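Local coordinates for selenium-binding protein (PDB 2ECE), which is of uncertain function but folds as a beta-propeller and belongs to a family generally credited with binding selenium, at residues L254-L259 and W283-E288; W194-N199 and T263-F268. All blocks are in the same frame, centred on the assembly; numbering follows the deposited sequence.

How the contacts relate
Contact 1 lies within one blade of the propeller, whereas contact 2 joins that blade to the one before it in the chain. Both involve the five-stranded sheet that begins with strand 250-258: contact 1 brings side chains of its first and third strands together across the strand between them, 266-274, and contact 2 uses the loop that leads into that middle strand. Backbone bonds tie the two together, Arg-257 N lying 2.9 Å from Phe-268 O. Contact 1 is wholly buried, an apolar meeting of leucine and proline with a tryptophan beside a charged cluster. Contact 2 is only partly buried and nearer the surface, where asparagine amides, a leucine and a water do the work.

Contact 1: L254-L259 and W283-E288; sequences LELRPL and WLWFYE
Leu-256 and Pro-258 meet the indole of Trp-285 within one blade of the beta-propeller. Strands 250-258 and 280-288, first and third of the blade's antiparallel sheet, run in the same general direction, 46° apart, with strand 266-274 between them. Trp-285 therefore spans the middle strand to reach the first.

Ahead of the touching residues, Glu-255 makes no contact with segment 283-288 and pairs instead with Arg-257. Its OE1 takes both terminal nitrogens of Arg-257 in a salt bridge, NH1 and NH2 each 2.9 Å from that oxygen; NH1 comes in on the anti lone pair, while NH2 meets the oxygen from above the carboxylate plane. Leu-256 points its CD2 methyl at the indole, 3.7 Å from Trp-285 NE1, the two side chains crossing at about a right angle. Its carbonyl O also accepts from Arg-257 NH1, a fairly straight bond (163°), which helps fix the rotation of the guanidinium. The side chain of Arg-257 leaves the backbone away from segment 283-288, and Asp-325 is a second salt-bridge partner for its NH2, so this buried positive charge is probably well compensated. Pro-258 then closes on the six-membered ring: its CG lies at the indole edge, in the ring plane and 3.8 Å from Trp-285 CH2, while its CA stands 3.7 Å from Trp-285 CZ2.

Trp-285 sends CG between its backbone N and carbonyl carbon (chi1 43°), which carries the indole toward strand 250-258. There NE1 donates to the carbonyl O of Phe-268 on the intervening strand, the same oxygen that accepts from Arg-257 N.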
loop_
_atom_site.group_PDB
_atom_site.type_symbol
_atom_site.label_atom_id
_atom_site.label_comp_id
_atom_site.label_asym_id
_atom_site.label_seq_id
_atom_site.Cartn_x
_atom_site.Cartn_y
_atom_site.Cartn_z
ATOM N N LEU A 254 2.540 7.510 6.257
ATOM C CA LEU A 254 2.068 6.254 5.741
ATOM C C LEU A 254 3.139 5.377 5.026
ATOM O O LEU A 254 3.857 4.605 5.676
ATOM C CB LEU A 254 0.793 6.546 4.812
ATOM C CG LEU A 254 -0.322 7.215 5.666
ATOM C CD1 LEU A 254 -1.591 7.092 4.869
ATOM C CD2 LEU A 254 -0.528 6.569 7.053
ATOM N N GLU A 255 2.915 5.254 3.697
ATOM C CA GLU A 255 3.665 4.379 2.801
ATOM C C GLU A 255 5.138 4.570 2.623
ATOM O O GLU A 255 5.605 5.651 2.213
ATOM C CB GLU A 255 2.988 4.350 1.402
ATOM C CG GLU A 255 1.509 3.949 1.360
ATOM C CD GLU A 255 1.239 2.507 1.775
ATOM O OE1 GLU A 255 2.097 1.640 1.525
ATOM O OE2 GLU A 255 0.154 2.234 2.336
ATOM N N LEU A 256 5.874 3.491 2.883
ATOM C CA LEU A 256 7.342 3.518 2.834
ATOM C C LEU A 256 7.860 2.867 1.580
ATOM O O LEU A 256 7.546 1.704 1.319
ATOM C CB LEU A 256 7.944 2.798 4.060
ATOM C CG LEU A 256 7.970 3.594 5.362
ATOM C CD1 LEU A 256 8.137 2.667 6.552
ATOM C CD2 LEU A 256 9.100 4.610 5.292
ATOM N N ARG A 257 8.655 3.590 0.800
ATOM C CA ARG A 257 9.150 3.022 -0.443
ATOM C C ARG A 257 10.648 3.195 -0.662
ATOM O O ARG A 257 11.103 4.226 -1.154
ATOM C CB ARG A 257 8.397 3.629 -1.634
ATOM C CG ARG A 257 6.887 3.376 -1.635
ATOM C CD ARG A 257 6.529 1.907 -1.921
ATOM N NE ARG A 257 5.079 1.727 -2.053
ATOM C CZ ARG A 257 4.234 1.594 -1.035
ATOM N NH1 ARG A 257 4.679 1.602 0.214
ATOM N NH2 ARG A 257 2.934 1.485 -1.265
ATOM N N PRO A 258 11.439 2.190 -0.262
ATOM C CA PRO A 258 12.895 2.244 -0.440
ATOM C C PRO A 258 13.132 2.196 -1.956
ATOM O O PRO A 258 12.281 1.684 -2.690
ATOM C CB PRO A 258 13.375 0.942 0.211
ATOM C CG PRO A 258 12.295 0.623 1.222
ATOM C CD PRO A 258 11.033 0.980 0.478
ATOM N N LEU A 259 14.252 2.729 -2.443
ATOM C CA LEU A 259 14.504 2.609 -3.874
ATOM C C LEU A 259 14.728 1.107 -4.074
ATOM O O LEU A 259 15.140 0.403 -3.143
ATOM C CB LEU A 259 15.744 3.401 -4.308
ATOM C CG LEU A 259 15.604 4.928 -4.362
ATOM C CD1 LEU A 259 16.751 5.507 -5.193
ATOM C CD2 LEU A 259 14.279 5.318 -4.982
ATOM N N TRP A 283 8.582 12.918 1.578
ATOM C CA TRP A 283 9.881 13.055 2.202
ATOM C C TRP A 283 10.849 11.982 1.746
ATOM O O TRP A 283 10.471 10.824 1.572
ATOM C CB TRP A 283 9.735 13.002 3.721
ATOM C CG TRP A 283 9.002 14.174 4.301
ATOM C CD1 TRP A 283 7.684 14.493 4.127
ATOM C CD2 TRP A 283 9.549 15.179 5.160
ATOM N NE1 TRP A 283 7.377 15.636 4.830
ATOM C CE2 TRP A 283 8.503 16.077 5.471
ATOM C CE3 TRP A 283 10.822 15.409 5.696
ATOM C CZ2 TRP A 283 8.694 17.191 6.299
ATOM C CZ3 TRP A 283 11.011 16.522 6.524
ATOM C CH2 TRP A 283 9.951 17.396 6.813
ATOM N N LEU A 284 12.100 12.386 1.551
ATOM C CA LEU A 284 13.159 11.477 1.136
ATOM C C LEU A 284 14.015 11.156 2.352
ATOM O O LEU A 284 14.612 12.054 2.946
ATOM C CB LEU A 284 14.039 12.138 0.066
ATOM C CG LEU A 284 15.304 11.406 -0.400
ATOM C CD1 LEU A 284 14.916 10.140 -1.140
ATOM C CD2 LEU A 284 16.130 12.318 -1.313
ATOM N N TRP A 285 14.053 9.888 2.747
ATOM C CA TRP A 285 14.892 9.489 3.869
ATOM C C TRP A 285 16.120 8.862 3.222
ATOM O O TRP A 285 15.998 8.138 2.234
ATOM C CB TRP A 285 14.174 8.487 4.790
ATOM C CG TRP A 285 13.397 7.384 4.104
ATOM C CD1 TRP A 285 12.095 7.437 3.675
ATOM C CD2 TRP A 285 13.854 6.055 3.825
ATOM N NE1 TRP A 285 11.716 6.223 3.157
ATOM C CE2 TRP A 285 12.774 5.356 3.237
ATOM C CE3 TRP A 285 15.069 5.386 4.020
ATOM C CZ2 TRP A 285 12.874 4.017 2.839
ATOM C CZ3 TRP A 285 15.169 4.053 3.624
ATOM C CH2 TRP A 285 14.073 3.383 3.040
ATOM N N PHE A 286 17.298 9.153 3.764
ATOM C CA PHE A 286 18.542 8.639 3.198
ATOM C C PHE A 286 19.671 8.580 4.226
ATOM O O PHE A 286 19.677 9.342 5.196
ATOM C CB PHE A 286 18.957 9.526 2.017
ATOM C CG PHE A 286 19.161 10.975 2.385
ATOM C CD1 PHE A 286 20.435 11.465 2.653
ATOM C CD2 PHE A 286 18.075 11.844 2.484
ATOM C CE1 PHE A 286 20.632 12.800 3.014
ATOM C CE2 PHE A 286 18.258 13.181 2.846
ATOM C CZ PHE A 286 19.543 13.659 3.112
ATOM N N TYR A 287 20.622 7.673 4.013
ATOM C CA TYR A 287 21.757 7.533 4.923
ATOM C C TYR A 287 22.968 8.239 4.325
ATOM O O TYR A 287 23.344 7.984 3.185
ATOM C CB TYR A 287 22.076 6.056 5.166
ATOM C CG TYR A 287 23.126 5.822 6.229
ATOM C CD1 TYR A 287 24.472 5.649 5.889
ATOM C CD2 TYR A 287 22.778 5.772 7.578
ATOM C CE1 TYR A 287 25.441 5.427 6.872
ATOM C CE2 TYR A 287 23.737 5.551 8.563
ATOM C CZ TYR A 287 25.065 5.377 8.204
ATOM O OH TYR A 287 26.011 5.143 9.177
ATOM N N GLU A 288 23.582 9.114 5.110
ATOM C CA GLU A 288 24.721 9.888 4.635
ATOM C C GLU A 288 25.517 10.421 5.822
ATOM O O GLU A 288 24.952 10.715 6.874
ATOM C CB GLU A 288 24.190 11.050 3.794
ATOM C CG GLU A 288 25.206 11.831 2.997
ATOM C CD GLU A 288 24.528 12.842 2.095
ATOM O OE1 GLU A 288 24.497 14.041 2.450
ATOM O OE2 GLU A 288 24.006 12.426 1.038
#

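Contact 2: W194-N199 and T263-F268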
loop_
_atom_site.group_PDB
_atom_site.type_symbol
_atom_site.label_atom_id
_atom_site.label_comp_id
_atom_site.label_asym_id
_atom_site.label_seq_id
_atom_site.Cartn_x
_atom_site.Cartn_y
_atom_site.Cartn_z
ATOM N N TRP A 194 9.117 -1.533 5.497
ATOM C CA TRP A 194 9.821 -2.198 4.421
ATOM C C TRP A 194 11.288 -2.273 4.808
ATOM O O TRP A 194 11.633 -2.044 5.968
ATOM C CB TRP A 194 9.630 -1.536 3.046
ATOM C CG TRP A 194 9.651 -2.614 1.980
ATOM C CD1 TRP A 194 10.120 -3.891 2.140
ATOM C CD2 TRP A 194 9.180 -2.531 0.621
ATOM N NE1 TRP A 194 9.967 -4.606 0.977
ATOM C CE2 TRP A 194 9.395 -3.802 0.029
ATOM C CE3 TRP A 194 8.597 -1.516 -0.151
ATOM C CZ2 TRP A 194 9.053 -4.084 -1.299
ATOM C CZ3 TRP A 194 8.255 -1.799 -1.484
ATOM C CH2 TRP A 194 8.485 -3.074 -2.038
ATOM N N TRP A 195 12.162 -2.577 3.861
ATOM C CA TRP A 195 13.552 -2.739 4.227
ATOM C C TRP A 195 14.526 -2.639 3.062
ATOM O O TRP A 195 14.136 -2.525 1.898
ATOM C CB TRP A 195 13.704 -4.123 4.888
ATOM C CG TRP A 195 13.013 -5.256 4.091
ATOM C CD1 TRP A 195 13.086 -5.466 2.743
ATOM C CD2 TRP A 195 12.162 -6.308 4.607
ATOM N NE1 TRP A 195 12.343 -6.567 2.383
ATOM C CE2 TRP A 195 11.765 -7.104 3.503
ATOM C CE3 TRP A 195 11.700 -6.653 5.886
ATOM C CZ2 TRP A 195 10.925 -8.224 3.641
ATOM C CZ3 TRP A 195 10.858 -7.777 6.023
ATOM C CH2 TRP A 195 10.484 -8.543 4.902
ATOM N N ASN A 196 15.804 -2.665 3.412
ATOM C CA ASN A 196 16.897 -2.704 2.460
ATOM C C ASN A 196 17.580 -3.932 3.045
ATOM O O ASN A 196 18.262 -3.846 4.069
ATOM C CB ASN A 196 17.821 -1.495 2.575
ATOM C CG ASN A 196 18.988 -1.579 1.606
ATOM O OD1 ASN A 196 19.727 -2.563 1.602
ATOM N ND2 ASN A 196 19.154 -0.554 0.774
ATOM N N LEU A 197 17.373 -5.077 2.411
ATOM C CA LEU A 197 17.909 -6.330 2.924
ATOM C C LEU A 197 19.420 -6.467 3.077
ATOM O O LEU A 197 19.894 -6.853 4.137
ATOM C CB LEU A 197 17.345 -7.502 2.105
ATOM C CG LEU A 197 15.821 -7.664 2.246
ATOM C CD1 LEU A 197 15.300 -8.685 1.244
ATOM C CD2 LEU A 197 15.480 -8.085 3.664
ATOM N N PRO A 198 20.200 -6.137 2.037
ATOM C CA PRO A 198 21.653 -6.283 2.197
ATOM C C PRO A 198 22.258 -5.389 3.278
ATOM O O PRO A 198 23.243 -5.755 3.923
ATOM C CB PRO A 198 22.187 -5.964 0.799
ATOM C CG PRO A 198 21.031 -6.359 -0.102
ATOM C CD PRO A 198 19.858 -5.778 0.653
ATOM N N ASN A 199 21.665 -4.218 3.474
ATOM C CA ASN A 199 22.150 -3.285 4.481
ATOM C C ASN A 199 21.524 -3.554 5.842
ATOM O O ASN A 199 21.821 -2.878 6.829
ATOM C CB ASN A 199 21.873 -1.860 4.022
ATOM C CG ASN A 199 22.793 -1.440 2.905
ATOM O OD1 ASN A 199 23.942 -1.072 3.148
ATOM N ND2 ASN A 199 22.312 -1.524 1.668
ATOM N N THR A 263 21.753 -0.924 -3.482
ATOM C CA THR A 263 22.995 -0.202 -3.206
ATOM C C THR A 263 22.656 1.218 -2.788
ATOM O O THR A 263 23.517 1.969 -2.325
ATOM C CB THR A 263 23.935 -0.151 -4.440
ATOM O OG1 THR A 263 23.308 0.573 -5.503
ATOM C CG2 THR A 263 24.262 -1.545 -4.909
ATOM N N LYS A 264 21.387 1.578 -2.940
ATOM C CA LYS A 264 20.919 2.911 -2.582
ATOM C C LYS A 264 20.259 2.898 -1.212
ATOM O O LYS A 264 19.257 2.213 -1.001
ATOM C CB LYS A 264 19.902 3.401 -3.611
ATOM C CG LYS A 264 20.408 3.418 -5.045
ATOM C CD LYS A 264 21.299 4.618 -5.308
ATOM C CE LYS A 264 21.632 4.756 -6.791
ATOM N NZ LYS A 264 22.550 3.687 -7.280
ATOM N N LEU A 265 20.792 3.664 -0.276
ATOM C CA LEU A 265 20.185 3.669 1.039
ATOM C C LEU A 265 19.272 4.839 1.252
ATOM O O LEU A 265 19.531 5.724 2.069
ATOM C CB LEU A 265 21.241 3.615 2.130
ATOM C CG LEU A 265 21.665 2.160 2.276
ATOM C CD1 LEU A 265 22.965 1.923 1.531
ATOM C CD2 LEU A 265 21.780 1.830 3.751
ATOM N N MET A 266 18.181 4.811 0.506
ATOM C CA MET A 266 17.186 5.850 0.570
ATOM C C MET A 266 15.850 5.345 0.054
ATOM O O MET A 266 15.739 4.246 -0.494
ATOM C CB MET A 266 17.635 7.052 -0.259
ATOM C CG MET A 266 17.981 6.712 -1.701
ATOM S SD MET A 266 18.401 8.204 -2.643
ATOM C CE MET A 266 19.991 8.600 -1.909
ATOM N N GLY A 267 14.844 6.189 0.235
ATOM C CA GLY A 267 13.500 5.878 -0.193
ATOM C C GLY A 267 12.592 7.041 0.153
ATOM O O GLY A 267 13.045 8.048 0.711
ATOM N N PHE A 268 11.309 6.902 -0.162
ATOM C CA PHE A 268 10.333 7.956 0.103
ATOM C C PHE A 268 9.226 7.541 1.064
ATOM O O PHE A 268 9.068 6.357 1.394
ATOM C CB PHE A 268 9.670 8.415 -1.201
ATOM C CG PHE A 268 10.636 8.942 -2.227
ATOM C CD1 PHE A 268 11.310 8.074 -3.083
ATOM C CD2 PHE A 268 10.870 10.315 -2.337
ATOM C CE1 PHE A 268 12.206 8.565 -4.041
ATOM C CE2 PHE A 268 11.763 10.820 -3.290
ATOM C CZ PHE A 268 12.433 9.941 -4.143
HETATM O O HOH W 1 16.819 1.724 1.021
#
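Asn-199 and Leu-265 approach from opposite directions where two successive blades of the propeller meet. From its base outward the asparagine meets the branched end of the leucine: CB is 3.7 Å from Leu-265 CD2, and CG is 3.5 Å from the same methyl. Farther out, OD1 and ND2 share the other branch, each about 3.5 Å from Leu-265 CD1, so that both methyls rest against the amide.

ND2 also turns back to its own segment and donates to Asn-196 OD1 at 2.8 Å, nearly straight at 167°. The backbone N of Asn-199 reaches that oxygen as well, at 3.2 Å and from the same face of its carbonyl plane, completing an Asx motif that ties down the turn after strand 193-196. With an alanine here, Asn-196 OD1 would probably keep just the backbone donor of this pair, and the methyls of Leu-265 would lose the amide they pack on.

Asn-196 holds CG opposite its backbone N (chi1 178°), directing the amide across to the other segment. Its ND2 bonds to Pro-262 O and to water 1, which lies 3.1 Å from Met-266 O. Leu-265 is presented by an inverse gamma turn, with a weak bond from Met-266 N to Lys-264 O.

Within its own blade, Leu-265 also packs on Tyr-287 of strand 280-288, while on the other segment Trp-194 packs on Arg-257 and Pro-258 of strand 250-258; the end of strand 193-196 and the turn after it are set against the loop leading into strand 266-274 of the following blade.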